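PDB 7D6V: succinate dehydrogenase subunit A from Mycolicibacterium smegmatis, which probably oxidises succinate to fumarate with a covalently bound FAD and passes the electrons on to the iron-sulfur subunit of a membrane-bound complex. Local coordinates for residues V34-K39 / I166-E171; R22-A27 / Q146-L151; G43-V48 / S222-G227. One frame throughout, in Å; residues are numbered along the deposited sequence.

Contact 1. Residues V34-K39 / I166-E171; sequences VAVVTK and IRVFHE. With FAD (flavin-adenine dinucleotide), chain D.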
loop_
_atom_site.group_PDB
_atom_site.type_symbol
_atom_site.label_atom_id
_atom_site.label_comp_id
_atom_site.label_asym_id
_atom_site.label_seq_id
_atom_site.Cartn_x
_atom_site.Cartn_y
_atom_site.Cartn_z
ATOM N N VAL A 34 6.467 0.592 26.915
ATOM C CA VAL A 34 7.183 0.894 25.681
ATOM C C VAL A 34 6.511 2.076 25.002
ATOM O O VAL A 34 5.284 2.104 24.862
ATOM C CB VAL A 34 7.220 -0.321 24.738
ATOM C CG1 VAL A 34 8.179 -0.076 23.590
ATOM C CG2 VAL A 34 7.611 -1.567 25.500
ATOM N N ALA A 35 7.315 3.047 24.583
ATOM C CA ALA A 35 6.860 4.166 23.774
ATOM C C ALA A 35 7.365 3.977 22.353
ATOM O O ALA A 35 8.544 3.676 22.145
ATOM C CB ALA A 35 7.354 5.496 24.345
ATOM N N VAL A 36 6.476 4.140 21.381
ATOM C CA VAL A 36 6.807 3.968 19.971
ATOM C C VAL A 36 6.745 5.345 19.331
ATOM O O VAL A 36 5.676 5.963 19.276
ATOM C CB VAL A 36 5.843 3.000 19.274
ATOM C CG1 VAL A 36 6.154 2.913 17.790
ATOM C CG2 VAL A 36 5.864 1.650 19.931
ATOM N N VAL A 37 7.879 5.826 18.835
ATOM C CA VAL A 37 7.976 7.143 18.219
ATOM C C VAL A 37 8.230 6.954 16.732
ATOM O O VAL A 37 9.161 6.242 16.342
ATOM C CB VAL A 37 9.081 7.989 18.872
ATOM C CG1 VAL A 37 9.155 9.356 18.218
ATOM C CG2 VAL A 37 8.824 8.120 20.360
ATOM N N THR A 38 7.400 7.583 15.907
ATOM C CA THR A 38 7.468 7.432 14.463
ATOM C C THR A 38 7.423 8.808 13.822
ATOM O O THR A 38 6.633 9.662 14.226
ATOM C CB THR A 38 6.306 6.577 13.941
ATOM O OG1 THR A 38 6.360 5.282 14.545
ATOM C CG2 THR A 38 6.409 6.404 12.440
ATOM N N LYS A 39 8.268 9.019 12.815
ATOM C CA LYS A 39 8.285 10.301 12.127
ATOM C C LYS A 39 7.112 10.443 11.165
ATOM O O LYS A 39 6.671 11.563 10.890
ATOM C CB LYS A 39 9.608 10.471 11.383
ATOM C CG LYS A 39 10.178 11.863 11.434
ATOM C CD LYS A 39 11.164 12.076 10.309
ATOM C CE LYS A 39 12.549 11.631 10.699
ATOM N NZ LYS A 39 13.515 11.816 9.588
ATOM N N ILE A 166 1.813 -0.118 25.999
ATOM C CA ILE A 166 2.339 0.303 24.706
ATOM C C ILE A 166 1.593 1.554 24.270
ATOM O O ILE A 166 0.360 1.543 24.178
ATOM C CB ILE A 166 2.200 -0.791 23.635
ATOM C CG1 ILE A 166 3.139 -1.960 23.921
ATOM C CG2 ILE A 166 2.493 -0.224 22.259
ATOM C CD1 ILE A 166 3.062 -3.045 22.878
ATOM N N ARG A 167 2.334 2.619 23.987
ATOM C CA ARG A 167 1.774 3.824 23.398
ATOM C C ARG A 167 2.553 4.176 22.140
ATOM O O ARG A 167 3.783 4.093 22.119
ATOM C CB ARG A 167 1.800 4.996 24.378
ATOM C CG ARG A 167 1.008 6.193 23.901
ATOM C CD ARG A 167 0.855 7.232 24.983
ATOM N NE ARG A 167 0.316 8.475 24.447
ATOM C CZ ARG A 167 0.134 9.579 25.159
ATOM N NH1 ARG A 167 0.445 9.600 26.445
ATOM N NH2 ARG A 167 -0.364 10.662 24.583
ATOM N N VAL A 168 1.831 4.565 21.094
ATOM C CA VAL A 168 2.418 4.919 19.807
ATOM C C VAL A 168 2.351 6.429 19.646
ATOM O O VAL A 168 1.287 7.033 19.825
ATOM C CB VAL A 168 1.701 4.214 18.643
ATOM C CG1 VAL A 168 2.406 4.509 17.333
ATOM C CG2 VAL A 168 1.633 2.719 18.887
ATOM N N PHE A 169 3.486 7.039 19.314
ATOM C CA PHE A 169 3.586 8.472 19.056
ATOM C C PHE A 169 3.978 8.641 17.592
ATOM O O PHE A 169 5.162 8.752 17.269
ATOM C CB PHE A 169 4.608 9.154 19.975
ATOM C CG PHE A 169 4.343 8.975 21.444
ATOM C CD1 PHE A 169 3.855 10.024 22.202
ATOM C CD2 PHE A 169 4.621 7.775 22.076
ATOM C CE1 PHE A 169 3.627 9.874 23.551
ATOM C CE2 PHE A 169 4.390 7.620 23.426
ATOM C CZ PHE A 169 3.896 8.672 24.163
ATOM N N HIS A 170 2.990 8.670 16.707
ATOM C CA HIS A 170 3.260 8.885 15.296
ATOM C C HIS A 170 3.331 10.380 14.998
ATOM O O HIS A 170 2.853 11.212 15.772
ATOM C CB HIS A 170 2.197 8.223 14.420
ATOM C CG HIS A 170 0.832 8.811 14.578
ATOM N ND1 HIS A 170 0.307 9.730 13.696
ATOM C CD2 HIS A 170 -0.123 8.602 15.513
ATOM C CE1 HIS A 170 -0.910 10.065 14.085
ATOM N NE2 HIS A 170 -1.194 9.395 15.186
ATOM N N GLU A 171 3.942 10.707 13.857
ATOM C CA GLU A 171 4.186 12.094 13.457
ATOM C C GLU A 171 5.026 12.826 14.501
ATOM O O GLU A 171 4.807 14.003 14.788
ATOM C CB GLU A 171 2.873 12.839 13.200
ATOM C CG GLU A 171 2.051 12.348 12.016
ATOM C CD GLU A 171 2.721 12.592 10.684
ATOM O OE1 GLU A 171 3.454 13.594 10.563
ATOM O OE2 GLU A 171 2.505 11.798 9.749
HETATM P PA FAD D . 11.957 1.507 8.195
HETATM O O1A FAD D . 10.758 0.690 8.505
HETATM O O2A FAD D . 12.287 1.807 6.785
HETATM O O5B FAD D . 11.759 2.916 8.919
HETATM C C5B FAD D . 12.366 3.263 10.150
HETATM C C4B FAD D . 11.372 4.008 11.024
HETATM O O4B FAD D . 12.047 4.949 11.851
HETATM C C3B FAD D . 10.349 4.810 10.257
HETATM O O3B FAD D . 9.092 4.592 10.880
HETATM C C2B FAD D . 10.744 6.246 10.481
HETATM O O2B FAD D . 9.635 7.134 10.453
HETATM C C1B FAD D . 11.346 6.182 11.854
HETATM N N9A FAD D . 12.266 7.306 12.086
HETATM C C8A FAD D . 13.340 7.618 11.361
HETATM N N7A FAD D . 13.953 8.706 11.861
HETATM C C5A FAD D . 13.258 9.106 12.929
HETATM C C6A FAD D . 13.349 10.186 13.923
HETATM N N6A FAD D . 14.338 11.093 13.880
HETATM N N1A FAD D . 12.412 10.240 14.876
HETATM C C2A FAD D . 11.420 9.350 14.951
HETATM N N3A FAD D . 11.276 8.349 14.086
HETATM C C4A FAD D . 12.147 8.177 13.074
HETATM N N1 FAD D . 14.705 -5.490 1.288
HETATM C C2 FAD D . 14.447 -6.775 0.977
HETATM O O2 FAD D . 14.926 -7.661 1.690
HETATM N N3 FAD D . 13.700 -7.141 -0.064
HETATM C C4 FAD D . 13.154 -6.251 -0.882
HETATM O O4 FAD D . 12.463 -6.615 -1.842
HETATM C C4X FAD D . 13.383 -4.820 -0.624
HETATM N N5 FAD D . 12.859 -3.868 -1.411
HETATM C C5X FAD D . 13.084 -2.572 -1.144
HETATM C C6 FAD D . 12.533 -1.602 -1.965
HETATM C C7 FAD D . 12.762 -0.266 -1.701
HETATM C C7M FAD D . 12.173 0.794 -2.584
HETATM C C8 FAD D . 13.593 0.126 -0.545
HETATM C C8M FAD D . 13.842 1.577 -0.258
HETATM C C9 FAD D . 14.143 -0.837 0.281
HETATM C C9A FAD D . 13.916 -2.172 0.016
HETATM N N10 FAD D . 14.473 -3.147 0.847
HETATM C C10 FAD D . 14.215 -4.486 0.544
HETATM C "C1'" FAD D . 15.284 -2.782 2.003
HETATM C "C2'" FAD D . 14.458 -2.950 3.273
HETATM O "O2'" FAD D . 13.101 -2.587 3.029
HETATM C "C3'" FAD D . 14.951 -2.070 4.407
HETATM O "O3'" FAD D . 16.254 -2.498 4.778
HETATM C "C4'" FAD D . 14.037 -2.191 5.615
HETATM O "O4'" FAD D . 12.728 -1.759 5.271
HETATM C "C5'" FAD D . 14.513 -1.356 6.788
HETATM O "O5'" FAD D . 13.487 -1.379 7.769
HETATM P P FAD D . 13.618 -0.641 9.176
HETATM O O1P FAD D . 12.561 -1.201 10.060
HETATM O O2P FAD D . 15.031 -0.691 9.635
HETATM O O3P FAD D . 13.283 0.900 8.862
#
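Ile166 sits beside Val34, its CG1 4.5 Å from Val34 CB, on the sheet face that also carries Val36 and Val168 and packs against helix 18-30. Arg167 bonds to strand 34-37 through both backbone polar atoms: its N gives a hydrogen bond to Val34 O (3.1 Å), and its O accepts one from Val36 N (2.8 Å). The side chain leads away, with Phe169 CE1 3.7 Å above one face of the guanidinium. Val168 runs side by side with Val36, CG1 to CG1 at 4.1 Å. This is parallel pairing, 17° between strand directions, at the edge of the five-stranded parallel sheet of a Rossmann-type FAD-binding fold. Phe169 N bonds to Val36 O at a doubtfully short modelled length. Chi1 of Phe169 (-57°) sets CG beside its own backbone N, and Val36 O lies at the ring edge, in plane. CE2 reaches Ala35 CB (3.8 Å), both on the face opposite Ile166 and Val168. Phe169 O takes the N-H of Thr38 (2.9 Å). Past the strands, His170 and Glu171 stay alongside Thr38 and Lys39, where Lys39 N makes a weak hydrogen bond to FAD O2B (3.3 Å) and NZ pairs with Asp228.

Contact 2. Residues R22-A27 / Q146-L151; sequences RAVIEA and QKIVSL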
loop_
_atom_site.group_PDB
_atom_site.type_symbol
_atom_site.label_atom_id
_atom_site.label_comp_id
_atom_site.label_asym_id
_atom_site.label_seq_id
_atom_site.Cartn_x
_atom_site.Cartn_y
_atom_site.Cartn_z
ATOM N N ARG A 22 8.875 -5.154 15.778
ATOM C CA ARG A 22 9.241 -6.425 16.392
ATOM C C ARG A 22 9.880 -6.208 17.758
ATOM O O ARG A 22 9.603 -6.951 18.711
ATOM C CB ARG A 22 10.178 -7.199 15.465
ATOM C CG ARG A 22 10.289 -8.678 15.781
ATOM C CD ARG A 22 8.921 -9.297 15.968
ATOM N NE ARG A 22 8.994 -10.655 16.491
ATOM C CZ ARG A 22 8.977 -10.962 17.782
ATOM N NH1 ARG A 22 9.045 -12.227 18.162
ATOM N NH2 ARG A 22 8.895 -10.007 18.693
ATOM N N ALA A 23 10.726 -5.180 17.878
ATOM C CA ALA A 23 11.324 -4.855 19.169
ATOM C C ALA A 23 10.267 -4.454 20.186
ATOM O O ALA A 23 10.355 -4.822 21.362
ATOM C CB ALA A 23 12.354 -3.739 19.004
ATOM N N VAL A 24 9.269 -3.681 19.757
ATOM C CA VAL A 24 8.198 -3.270 20.662
ATOM C C VAL A 24 7.430 -4.484 21.163
ATOM O O VAL A 24 7.129 -4.604 22.359
ATOM C CB VAL A 24 7.267 -2.263 19.967
ATOM C CG1 VAL A 24 6.069 -1.962 20.844
ATOM C CG2 VAL A 24 8.024 -1.002 19.647
ATOM N N ILE A 25 7.098 -5.402 20.254
ATOM C CA ILE A 25 6.373 -6.608 20.647
ATOM C C ILE A 25 7.186 -7.415 21.650
ATOM O O ILE A 25 6.666 -7.870 22.676
ATOM C CB ILE A 25 6.010 -7.444 19.406
ATOM C CG1 ILE A 25 5.046 -6.670 18.511
ATOM C CG2 ILE A 25 5.402 -8.770 19.813
ATOM C CD1 ILE A 25 4.923 -7.226 17.122
ATOM N N GLU A 26 8.484 -7.581 21.386
ATOM C CA GLU A 26 9.323 -8.363 22.289
ATOM C C GLU A 26 9.439 -7.706 23.661
ATOM O O GLU A 26 9.344 -8.383 24.696
ATOM C CB GLU A 26 10.705 -8.561 21.670
ATOM C CG GLU A 26 11.690 -9.290 22.557
ATOM C CD GLU A 26 11.384 -10.766 22.693
ATOM O OE1 GLU A 26 10.493 -11.264 21.973
ATOM O OE2 GLU A 26 12.037 -11.432 23.521
ATOM N N ALA A 27 9.641 -6.386 23.690
ATOM C CA ALA A 27 9.781 -5.684 24.960
ATOM C C ALA A 27 8.493 -5.747 25.770
ATOM O O ALA A 27 8.533 -5.875 26.999
ATOM C CB ALA A 27 10.193 -4.234 24.714
ATOM N N GLN A 146 -0.927 -4.600 13.367
ATOM C CA GLN A 146 -2.140 -5.204 13.899
ATOM C C GLN A 146 -1.854 -6.045 15.136
ATOM O O GLN A 146 -2.707 -6.148 16.022
ATOM C CB GLN A 146 -2.820 -6.034 12.815
ATOM C CG GLN A 146 -3.456 -5.184 11.735
ATOM C CD GLN A 146 -3.730 -5.954 10.467
ATOM O OE1 GLN A 146 -3.333 -7.109 10.332
ATOM N NE2 GLN A 146 -4.406 -5.316 9.526
ATOM N N LYS A 147 -0.662 -6.636 15.227
ATOM C CA LYS A 147 -0.275 -7.330 16.451
ATOM C C LYS A 147 -0.126 -6.352 17.611
ATOM O O LYS A 147 -0.512 -6.659 18.744
ATOM C CB LYS A 147 1.017 -8.109 16.218
ATOM C CG LYS A 147 1.566 -8.799 17.447
ATOM C CD LYS A 147 0.599 -9.833 17.978
ATOM C CE LYS A 147 1.189 -10.561 19.167
ATOM N NZ LYS A 147 0.198 -11.448 19.822
ATOM N N ILE A 148 0.429 -5.167 17.344
ATOM C CA ILE A 148 0.492 -4.127 18.371
ATOM C C ILE A 148 -0.909 -3.748 18.832
ATOM O O ILE A 148 -1.173 -3.600 20.035
ATOM C CB ILE A 148 1.254 -2.895 17.845
ATOM C CG1 ILE A 148 2.682 -3.262 17.445
ATOM C CG2 ILE A 148 1.248 -1.780 18.879
ATOM C CD1 ILE A 148 3.629 -3.356 18.599
ATOM N N VAL A 149 -1.828 -3.572 17.881
ATOM C CA VAL A 149 -3.195 -3.192 18.233
ATOM C C VAL A 149 -3.862 -4.291 19.055
ATOM O O VAL A 149 -4.595 -4.014 20.012
ATOM C CB VAL A 149 -3.997 -2.853 16.965
ATOM C CG1 VAL A 149 -5.474 -2.735 17.284
ATOM C CG2 VAL A 149 -3.484 -1.567 16.355
ATOM N N SER A 150 -3.611 -5.552 18.703
ATOM C CA SER A 150 -4.133 -6.668 19.484
ATOM C C SER A 150 -3.588 -6.653 20.908
ATOM O O SER A 150 -4.329 -6.893 21.873
ATOM C CB SER A 150 -3.782 -7.984 18.793
ATOM O OG SER A 150 -4.245 -9.096 19.532
ATOM N N LEU A 151 -2.292 -6.384 21.056
ATOM C CA LEU A 151 -1.694 -6.356 22.385
ATOM C C LEU A 151 -2.297 -5.247 23.236
ATOM O O LEU A 151 -2.561 -5.442 24.428
ATOM C CB LEU A 151 -0.179 -6.195 22.271
ATOM C CG LEU A 151 0.563 -7.436 21.772
ATOM C CD1 LEU A 151 2.029 -7.134 21.534
ATOM C CD2 LEU A 151 0.406 -8.579 22.749
#
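Ile25 and Ile148 carry this contact, which is wholly apolar between the two segments. The terminal methyl CD1 of Ile148 does most of the touching from its side: it lies 3.6 Å from Ile25 CG1 and also 3.6 Å from Val24 CG1, so one methyl meets two neighbouring residues of segment 22-27. The Ile148 side chain runs at about a right angle to that of Val24 but obliquely to that of Ile25. Ile25 answers with three different atoms. CG1 takes the Ile148 methyl; CG2, which is anti to the backbone N, meets Leu151 CD1 at 4.1 Å with the two side chains crossing at about a right angle; and CD1 rests on the aliphatic part of Lys147, 3.7 Å from its CG. Lys147 offers that CG set anti to its backbone N by chi1 (176°); the chain bends only beyond it.

Polar and ionic pairs of Arg22, Glu26 and Gln146 lie outside the apolar seam. Arg22 and Glu26 form a long ion pair within their own helix, and Arg22 has a firmer salt bridge to Glu100. On helix 136-159, Gln146 hydrogen-bonds to Arg143 of the iron-sulfur subunit, which covers a different side of that helix.

The helix axes are 10.3 Å apart and run in nearly the same direction, 25° from parallel. Val24 also packs on Val34 and Val36. Two such helices, side by side on one face of a parallel sheet, each leading into a strand, are the layered alpha/beta packing of a Rossmann-type FAD-binding domain.

Contact 3. Residues G43-V48 / S222-G227; sequences GKAHTV and SWEYTG. With FAD (flavin-adenine dinucleotide), chain D.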
loop_
_atom_site.group_PDB
_atom_site.type_symbol
_atom_site.label_atom_id
_atom_site.label_comp_id
_atom_site.label_asym_id
_atom_site.label_seq_id
_atom_site.Cartn_x
_atom_site.Cartn_y
_atom_site.Cartn_z
ATOM N N GLY A 43 2.318 2.705 10.583
ATOM C CA GLY A 43 2.205 1.733 9.516
ATOM C C GLY A 43 2.600 2.225 8.144
ATOM O O GLY A 43 2.263 1.578 7.150
ATOM N N LYS A 44 3.306 3.350 8.052
ATOM C CA LYS A 44 3.672 3.944 6.771
ATOM C C LYS A 44 5.182 4.110 6.630
ATOM O O LYS A 44 5.649 5.013 5.936
ATOM C CB LYS A 44 2.969 5.287 6.581
ATOM C CG LYS A 44 1.463 5.214 6.706
ATOM C CD LYS A 44 0.796 6.352 5.964
ATOM C CE LYS A 44 -0.710 6.233 6.022
ATOM N NZ LYS A 44 -1.166 4.868 5.669
ATOM N N ALA A 45 5.955 3.245 7.275
ATOM C CA ALA A 45 7.403 3.302 7.178
ATOM C C ALA A 45 7.874 2.754 5.833
ATOM O O ALA A 45 7.101 2.193 5.055
ATOM C CB ALA A 45 8.047 2.531 8.326
ATOM N N HIS A 46 9.173 2.911 5.570
ATOM C CA HIS A 46 9.743 2.514 4.287
ATOM C C HIS A 46 9.630 1.017 4.034
ATOM O O HIS A 46 9.788 0.579 2.890
ATOM C CB HIS A 46 11.207 2.953 4.222
ATOM C CG HIS A 46 11.856 2.728 2.893
ATOM N ND1 HIS A 46 11.811 3.654 1.875
ATOM C CD2 HIS A 46 12.584 1.687 2.423
ATOM C CE1 HIS A 46 12.473 3.191 0.830
ATOM N NE2 HIS A 46 12.952 1.999 1.136
ATOM N N THR A 47 9.354 0.223 5.071
ATOM C CA THR A 47 9.198 -1.216 4.898
ATOM C C THR A 47 8.070 -1.555 3.928
ATOM O O THR A 47 8.121 -2.595 3.261
ATOM C CB THR A 47 8.962 -1.871 6.262
ATOM O OG1 THR A 47 10.050 -1.553 7.134
ATOM C CG2 THR A 47 8.859 -3.382 6.142
ATOM N N VAL A 48 7.061 -0.687 3.811
ATOM C CA VAL A 48 5.927 -0.956 2.930
ATOM C C VAL A 48 6.352 -1.074 1.474
ATOM O O VAL A 48 5.639 -1.683 0.672
ATOM C CB VAL A 48 4.844 0.139 3.067
ATOM C CG1 VAL A 48 4.349 0.233 4.488
ATOM C CG2 VAL A 48 5.352 1.482 2.570
ATOM N N SER A 222 12.674 6.786 1.058
ATOM C CA SER A 222 11.526 7.587 1.447
ATOM C C SER A 222 11.948 8.980 1.911
ATOM O O SER A 222 13.131 9.298 2.032
ATOM C CB SER A 222 10.744 6.891 2.561
ATOM O OG SER A 222 10.501 5.533 2.249
ATOM N N TRP A 223 10.940 9.812 2.183
ATOM C CA TRP A 223 11.175 11.139 2.742
ATOM C C TRP A 223 11.895 11.072 4.083
ATOM O O TRP A 223 12.634 11.996 4.437
ATOM C CB TRP A 223 9.841 11.875 2.890
ATOM C CG TRP A 223 9.854 12.978 3.900
ATOM C CD1 TRP A 223 10.287 14.255 3.715
ATOM C CD2 TRP A 223 9.414 12.898 5.262
ATOM N NE1 TRP A 223 10.146 14.975 4.873
ATOM C CE2 TRP A 223 9.614 14.163 5.838
ATOM C CE3 TRP A 223 8.875 11.876 6.048
ATOM C CZ2 TRP A 223 9.292 14.437 7.164
ATOM C CZ3 TRP A 223 8.557 12.150 7.361
ATOM C CH2 TRP A 223 8.767 13.418 7.907
ATOM N N GLU A 224 11.707 9.990 4.830
ATOM C CA GLU A 224 12.194 9.886 6.198
ATOM C C GLU A 224 13.622 9.364 6.301
ATOM O O GLU A 224 14.163 9.311 7.409
ATOM C CB GLU A 224 11.259 8.986 7.008
ATOM C CG GLU A 224 11.275 7.532 6.574
ATOM C CD GLU A 224 10.055 6.769 7.045
ATOM O OE1 GLU A 224 9.981 5.550 6.793
ATOM O OE2 GLU A 224 9.167 7.389 7.664
ATOM N N TYR A 225 14.251 8.991 5.188
ATOM C CA TYR A 225 15.595 8.412 5.219
ATOM C C TYR A 225 16.644 9.522 5.165
ATOM O O TYR A 225 17.413 9.658 4.214
ATOM C CB TYR A 225 15.772 7.421 4.076
ATOM C CG TYR A 225 15.395 6.006 4.434
ATOM C CD1 TYR A 225 14.468 5.747 5.431
ATOM C CD2 TYR A 225 15.966 4.929 3.776
ATOM C CE1 TYR A 225 14.119 4.459 5.760
ATOM C CE2 TYR A 225 15.623 3.637 4.099
ATOM C CZ TYR A 225 14.701 3.406 5.091
ATOM O OH TYR A 225 14.358 2.115 5.417
ATOM N N THR A 226 16.676 10.317 6.231
ATOM C CA THR A 226 17.585 11.450 6.328
ATOM C C THR A 226 18.815 11.151 7.171
ATOM O O THR A 226 19.507 12.083 7.590
ATOM C CB THR A 226 16.857 12.672 6.892
ATOM O OG1 THR A 226 16.420 12.396 8.228
ATOM C CG2 THR A 226 15.660 13.025 6.031
ATOM N N GLY A 227 19.106 9.882 7.430
ATOM C CA GLY A 227 20.258 9.534 8.229
ATOM C C GLY A 227 20.081 9.709 9.717
ATOM O O GLY A 227 21.072 9.645 10.452
HETATM P PA FAD D . 11.957 1.507 8.195
HETATM O O1A FAD D . 10.758 0.690 8.505
HETATM O O2A FAD D . 12.287 1.807 6.785
HETATM O O5B FAD D . 11.759 2.916 8.919
HETATM C C5B FAD D . 12.366 3.263 10.150
HETATM C C4B FAD D . 11.372 4.008 11.024
HETATM O O4B FAD D . 12.047 4.949 11.851
HETATM C C3B FAD D . 10.349 4.810 10.257
HETATM O O3B FAD D . 9.092 4.592 10.880
HETATM C C2B FAD D . 10.744 6.246 10.481
HETATM O O2B FAD D . 9.635 7.134 10.453
HETATM C C1B FAD D . 11.346 6.182 11.854
HETATM N N9A FAD D . 12.266 7.306 12.086
HETATM C C8A FAD D . 13.340 7.618 11.361
HETATM N N7A FAD D . 13.953 8.706 11.861
HETATM C C5A FAD D . 13.258 9.106 12.929
HETATM C C6A FAD D . 13.349 10.186 13.923
HETATM N N6A FAD D . 14.338 11.093 13.880
HETATM N N1A FAD D . 12.412 10.240 14.876
HETATM C C2A FAD D . 11.420 9.350 14.951
HETATM N N3A FAD D . 11.276 8.349 14.086
HETATM C C4A FAD D . 12.147 8.177 13.074
HETATM N N1 FAD D . 14.705 -5.490 1.288
HETATM C C2 FAD D . 14.447 -6.775 0.977
HETATM O O2 FAD D . 14.926 -7.661 1.690
HETATM N N3 FAD D . 13.700 -7.141 -0.064
HETATM C C4 FAD D . 13.154 -6.251 -0.882
HETATM O O4 FAD D . 12.463 -6.615 -1.842
HETATM C C4X FAD D . 13.383 -4.820 -0.624
HETATM N N5 FAD D . 12.859 -3.868 -1.411
HETATM C C5X FAD D . 13.084 -2.572 -1.144
HETATM C C6 FAD D . 12.533 -1.602 -1.965
HETATM C C7 FAD D . 12.762 -0.266 -1.701
HETATM C C7M FAD D . 12.173 0.794 -2.584
HETATM C C8 FAD D . 13.593 0.126 -0.545
HETATM C C8M FAD D . 13.842 1.577 -0.258
HETATM C C9 FAD D . 14.143 -0.837 0.281
HETATM C C9A FAD D . 13.916 -2.172 0.016
HETATM N N10 FAD D . 14.473 -3.147 0.847
HETATM C C10 FAD D . 14.215 -4.486 0.544
HETATM C "C1'" FAD D . 15.284 -2.782 2.003
HETATM C "C2'" FAD D . 14.458 -2.950 3.273
HETATM O "O2'" FAD D . 13.101 -2.587 3.029
HETATM C "C3'" FAD D . 14.951 -2.070 4.407
HETATM O "O3'" FAD D . 16.254 -2.498 4.778
HETATM C "C4'" FAD D . 14.037 -2.191 5.615
HETATM O "O4'" FAD D . 12.728 -1.759 5.271
HETATM C "C5'" FAD D . 14.513 -1.356 6.788
HETATM O "O5'" FAD D . 13.487 -1.379 7.769
HETATM P P FAD D . 13.618 -0.641 9.176
HETATM O O1P FAD D . 12.561 -1.201 10.060
HETATM O O2P FAD D . 15.031 -0.691 9.635
HETATM O O3P FAD D . 13.283 0.900 8.862
#
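His46 meets Ser222 at its ring edge and Tyr225 over one ring face, and its NE2 is covalently bonded to FAD C8M at 1.7 Å. This is the 8alpha-N3-histidyl linkage known from the flavoprotein subunits of succinate dehydrogenases and fumarate reductases. Chi1 (-174°) sets CG anti to the backbone N, on a CB that already points from the short 3-10 segment 46-48 toward the type I turn running from Ser222 to Tyr225.

The hydrogen bonds between the segments come from both ends of His46. ND1 donates to Ser222 OG at the ring edge, one carbon (CE1) away from the flavin-bearing NE2; the length as modelled is doubtful. The backbone N gives a weak bond to Glu224 OE1 (3.0 Å).

Ring packing adds a third contact. Tyr225 CE2 sits over one face of the imidazole, 4.0 Å above its plane and offset toward the rim, with the two planes at 33° to each other. The Tyr225 OH end also meets His46 CB at 3.5 Å.

Both segments then grip the dinucleotide. Glu224 OE2 accepts a hydrogen bond from the ribose O2B (2.8 Å) and has Ser40 OG as a second partner. Tyr225 OH donates to phosphate oxygen O2A (2.5 Å), which lies at the ring edge, in plane. On the segment that binds the flavin, Thr47 OG1 donates to O1A (2.7 Å) and accepts from the ribityl hydroxyl O4', 3.3 Å from the same OG1.

In the fold
Contacts 1 and 2 are successive layers of one Rossmann-type unit, their centres 12 Å apart: helix 18-30 leads into strand 34-37 and helix 136-159 into strand 166-169. The layers meet where Val24 CG2 lies 3.4 Å from Val36 CG2 and Ile148 CG2 lies 3.9 Å from Ile166 CG2. Contact 3, centred 15 Å from contact 1, shares FAD with it: contact 1 reaches the adenosine end, while contact 3 runs from the ribose O2B through the PA phosphate to the ribityl chain and the flavin C8M. Lys39 joins them directly, its CD 3.6 Å from Trp223 CH2. Contact 2 stands back, the Val24 side chain about 10 Å from FAD; the nearest atoms of contacts 2 and 3 are about 8 Å apart.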